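Local atomic coordinates of UDP-D-quinovosamine 4-dehydrogenase (Vibrio fischeri, PDB entry 3NKL), a protein that probably acts as an oxidoreductase and lyase on a nucleotide sugar, represented here by a Rossmann-like fragment of a longer, probably membrane-bound protein of the polysaccharide synthase family. Residues Val93-Ile98 / Lys115-Asp120. Numbering follows the deposited sequence. Where two conformers were deposited one is given.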
ATOM      1  N   VAL B  93     -17.542 -15.817   3.110  1.00 14.44           N
ATOM      2  CA  VAL B  93     -16.529 -15.732   4.145  1.00 19.35           C
ATOM      3  C   VAL B  93     -16.896 -14.559   5.036  1.00 20.99           C
ATOM      4  O   VAL B  93     -17.675 -13.710   4.651  1.00 21.39           O
ATOM      5  CB  VAL B  93     -15.138 -15.522   3.554  1.00 15.90           C
ATOM      6  CG1 VAL B  93     -14.779 -16.744   2.685  1.00 20.38           C
ATOM      7  CG2 VAL B  93     -15.068 -14.218   2.702  1.00 16.72           C
ATOM      8  N   GLU B  94     -16.366 -14.567   6.244  1.00 15.33           N
ATOM      9  CA  GLU B  94     -16.460 -13.453   7.155  1.00 14.21           C
ATOM     10  C   GLU B  94     -15.347 -12.494   6.742  1.00 13.87           C
ATOM     11  O   GLU B  94     -14.278 -12.929   6.267  1.00 16.58           O
ATOM     12  CB  GLU B  94     -16.173 -13.987   8.554  1.00 24.44           C
ATOM     13  CG  GLU B  94     -16.081 -12.944   9.601  1.00 42.55           C
ATOM     14  CD  GLU B  94     -15.950 -13.550  10.985  1.00 53.29           C
ATOM     15  OE1 GLU B  94     -16.597 -13.020  11.907  1.00 52.03           O
ATOM     16  OE2 GLU B  94     -15.211 -14.552  11.137  1.00 58.94           O
ATOM     17  N   VAL B  95     -15.578 -11.195   6.886  1.00 13.19           N
ATOM     18  CA  VAL B  95     -14.572 -10.221   6.423  1.00 17.08           C
ATOM     19  C   VAL B  95     -14.198  -9.294   7.575  1.00 22.09           C
ATOM     20  O   VAL B  95     -15.087  -8.664   8.174  1.00 16.62           O
ATOM     21  CB  VAL B  95     -15.086  -9.403   5.215  1.00 13.84           C
ATOM     22  CG1 VAL B  95     -14.038  -8.388   4.779  1.00 14.24           C
ATOM     23  CG2 VAL B  95     -15.434 -10.326   4.043  1.00 15.92           C
ATOM     24  N   LEU B  96     -12.902  -9.238   7.904  1.00 15.28           N
ATOM     25  CA  LEU B  96     -12.414  -8.371   8.976  1.00 13.01           C
ATOM     26  C   LEU B  96     -11.418  -7.422   8.355  1.00 14.56           C
ATOM     27  O   LEU B  96     -10.837  -7.731   7.324  1.00 17.18           O
ATOM     28  CB  LEU B  96     -11.696  -9.157  10.074  1.00 14.30           C
ATOM     29  CG  LEU B  96     -12.372 -10.430  10.582  1.00 16.69           C
ATOM     30  CD1 LEU B  96     -11.501 -11.108  11.661  1.00 25.49           C
ATOM     31  CD2 LEU B  96     -13.713 -10.048  11.144  1.00 20.25           C
ATOM     32  N   THR B  97     -11.217  -6.269   8.987  1.00 13.32           N
ATOM     33  CA  THR B  97     -10.317  -5.260   8.427  1.00 13.86           C
ATOM     34  C   THR B  97      -9.399  -4.650   9.479  1.00 14.10           C
ATOM     35  O   THR B  97      -9.794  -4.476  10.640  1.00 15.06           O
ATOM     36  CB  THR B  97     -11.096  -4.099   7.729  1.00 20.09           C
ATOM     37  OG1 THR B  97     -10.163  -3.127   7.215  1.00 15.61           O
ATOM     38  CG2 THR B  97     -12.034  -3.401   8.702  1.00 14.91           C
ATOM     39  N   ILE B  98      -8.183  -4.297   9.068  1.00 13.68           N
ATOM     40  CA  ILE B  98      -7.306  -3.517   9.943  1.00 15.35           C
ATOM     41  C   ILE B  98      -7.838  -2.075   9.966  1.00 14.27           C
ATOM     42  O   ILE B  98      -8.725  -1.737   9.175  1.00 16.13           O
ATOM     43  CB  ILE B  98      -5.849  -3.558   9.442  1.00 13.59           C
ATOM     44  CG1 ILE B  98      -5.676  -2.740   8.154  1.00 15.96           C
ATOM     45  CG2 ILE B  98      -5.383  -5.027   9.228  1.00 13.30           C
ATOM     46  CD1 ILE B  98      -4.177  -2.628   7.739  1.00 19.31           C
ATOM     47  N   LYS B 115     -11.373  -5.525  12.878  1.00 16.59           N
ATOM     48  CA  LYS B 115     -12.786  -5.259  13.112  1.00 18.95           C
ATOM     49  C   LYS B 115     -13.648  -5.911  12.037  1.00 17.17           C
ATOM     50  O   LYS B 115     -13.289  -5.896  10.860  1.00 15.89           O
ATOM     51  CB  LYS B 115     -12.988  -3.745  13.053  1.00 20.10           C
ATOM     52  CG  LYS B 115     -14.412  -3.280  13.302  1.00 21.05           C
ATOM     53  CD  LYS B 115     -14.362  -1.761  13.463  1.00 34.80           C
ATOM     54  CE  LYS B 115     -15.345  -1.084  12.564  1.00 45.68           C
ATOM     55  NZ  LYS B 115     -16.684  -1.143  13.195  1.00 53.59           N
ATOM     56  N   GLU B 116     -14.792  -6.461  12.430  0.61 15.84           N
ATOM     57  CA  GLU B 116     -15.736  -7.013  11.446  0.61 18.03           C
ATOM     58  C   GLU B 116     -16.260  -5.869  10.567  0.61 22.06           C
ATOM     59  O   GLU B 116     -16.595  -4.809  11.086  0.61 22.66           O
ATOM     60  CB  GLU B 116     -16.875  -7.764  12.162  0.61 24.66           C
ATOM     61  CG  GLU B 116     -16.360  -8.876  13.084  0.61 21.51           C
ATOM     62  CD  GLU B 116     -17.443  -9.630  13.866  0.61 35.41           C
ATOM     63  OE1 GLU B 116     -17.117 -10.723  14.385  0.61 37.63           O
ATOM     64  OE2 GLU B 116     -18.592  -9.141  13.982  0.61 27.95           O
ATOM     65  N   VAL B 117     -16.299  -6.045   9.243  1.00 16.46           N
ATOM     66  CA  VAL B 117     -16.833  -4.975   8.392  1.00 21.28           C
ATOM     67  C   VAL B 117     -18.321  -4.742   8.686  1.00 27.09           C
ATOM     68  O   VAL B 117     -19.007  -5.649   9.162  1.00 22.55           O
ATOM     69  CB  VAL B 117     -16.612  -5.214   6.884  1.00 24.63           C
ATOM     70  CG1 VAL B 117     -15.112  -5.347   6.598  1.00 25.78           C
ATOM     71  CG2 VAL B 117     -17.391  -6.421   6.411  1.00 28.19           C
ATOM     72  N   SER B 118     -18.834  -3.540   8.428  1.00 25.01           N
ATOM     73  CA  SER B 118     -20.264  -3.315   8.715  1.00 25.54           C
ATOM     74  C   SER B 118     -21.139  -4.190   7.828  1.00 30.70           C
ATOM     75  O   SER B 118     -20.756  -4.535   6.704  1.00 28.30           O
ATOM     76  CB  SER B 118     -20.658  -1.839   8.564  1.00 34.87           C
ATOM     77  OG  SER B 118     -20.545  -1.407   7.217  1.00 32.74           O
ATOM     78  N   ILE B 119     -22.311  -4.556   8.346  1.00 30.96           N
ATOM     79  CA  ILE B 119     -23.307  -5.276   7.568  1.00 30.95           C
ATOM     80  C   ILE B 119     -23.763  -4.436   6.368  1.00 32.31           C
ATOM     81  O   ILE B 119     -24.071  -4.979   5.309  1.00 27.83           O
ATOM     82  CB  ILE B 119     -24.529  -5.621   8.421  1.00 35.31           C
ATOM     83  CG1 ILE B 119     -25.480  -6.516   7.639  1.00 34.44           C
ATOM     84  CG2 ILE B 119     -25.242  -4.345   8.890  1.00 46.53           C
ATOM     85  CD1 ILE B 119     -25.043  -7.949   7.615  1.00 45.39           C
ATOM     86  N   ASP B 120     -23.812  -3.117   6.542  1.00 27.74           N
ATOM     87  CA  ASP B 120     -24.110  -2.217   5.435  1.00 33.80           C
ATOM     88  C   ASP B 120     -23.107  -2.410   4.302  1.00 32.90           C
ATOM     89  O   ASP B 120     -23.492  -2.559   3.142  1.00 33.88           O
ATOM     90  CB  ASP B 120     -24.081  -0.759   5.892  1.00 42.91           C
ATOM     91  CG  ASP B 120     -25.326  -0.367   6.670  1.00 58.97           C
ATOM     92  OD1 ASP B 120     -26.372  -1.036   6.516  1.00 52.07           O
ATOM     93  OD2 ASP B 120     -25.256   0.619   7.433  1.00 75.09           O
TER
HETATM   94  O   HOH W   1     -15.186 -12.777  14.141  1.00 49.92           O
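Thr97 and Lys115 form a hydrogen-bonded antiparallel pair: Thr97 N donates to Lys115 O at 2.8 Å, and Lys115 N returns a bond to Thr97 O at 2.9 Å. A third, nearly straight bond (173°) runs from Val117 N to Val95 O, just past the short strand 115-116. Lys115 O also receives a weaker CA-H...O contact from Leu96, 3.2 Å from CA to O. The close packing lies on the side of Val95, Thr97 and Val117. There Val95 CG1 meets Val117 CG1 at 3.7 Å, and both methyls of Val117 sit against Val95 O; in helix 78-89, Ile85 also touches Val117 and Leu88 touches Val95. With OG1 of Thr97 anti to the backbone N (chi1 179°), that hydroxyl bonds to Ile98 O and to Lys81 NZ, while CG2 rests by Lys115 O. In the Rossmann-like sheet, strand 94-97 runs parallel to strand 68-71 on one flank, and the antiparallel 115-116 lies on its other flank, the outermost strand there within this chain. On the opposite face from Thr97, Leu96 and Glu116 make a non-hydrogen-bonded pair. Glu116 was modelled in two conformers; in the one described here its side chain lies alongside that of Leu96, with Leu96 CD2 3.5 Å from Glu116 CG. Beyond this apolar touch the contact gives way to a more exposed side carrying two carboxylates. In the same conformer, Glu94 OE1 and Glu116 OE1 come within 3.4 Å, their carboxylate planes turned 48° apart. One water donates to both oxygens, a tentative bridge that would ease the repulsion between like charges.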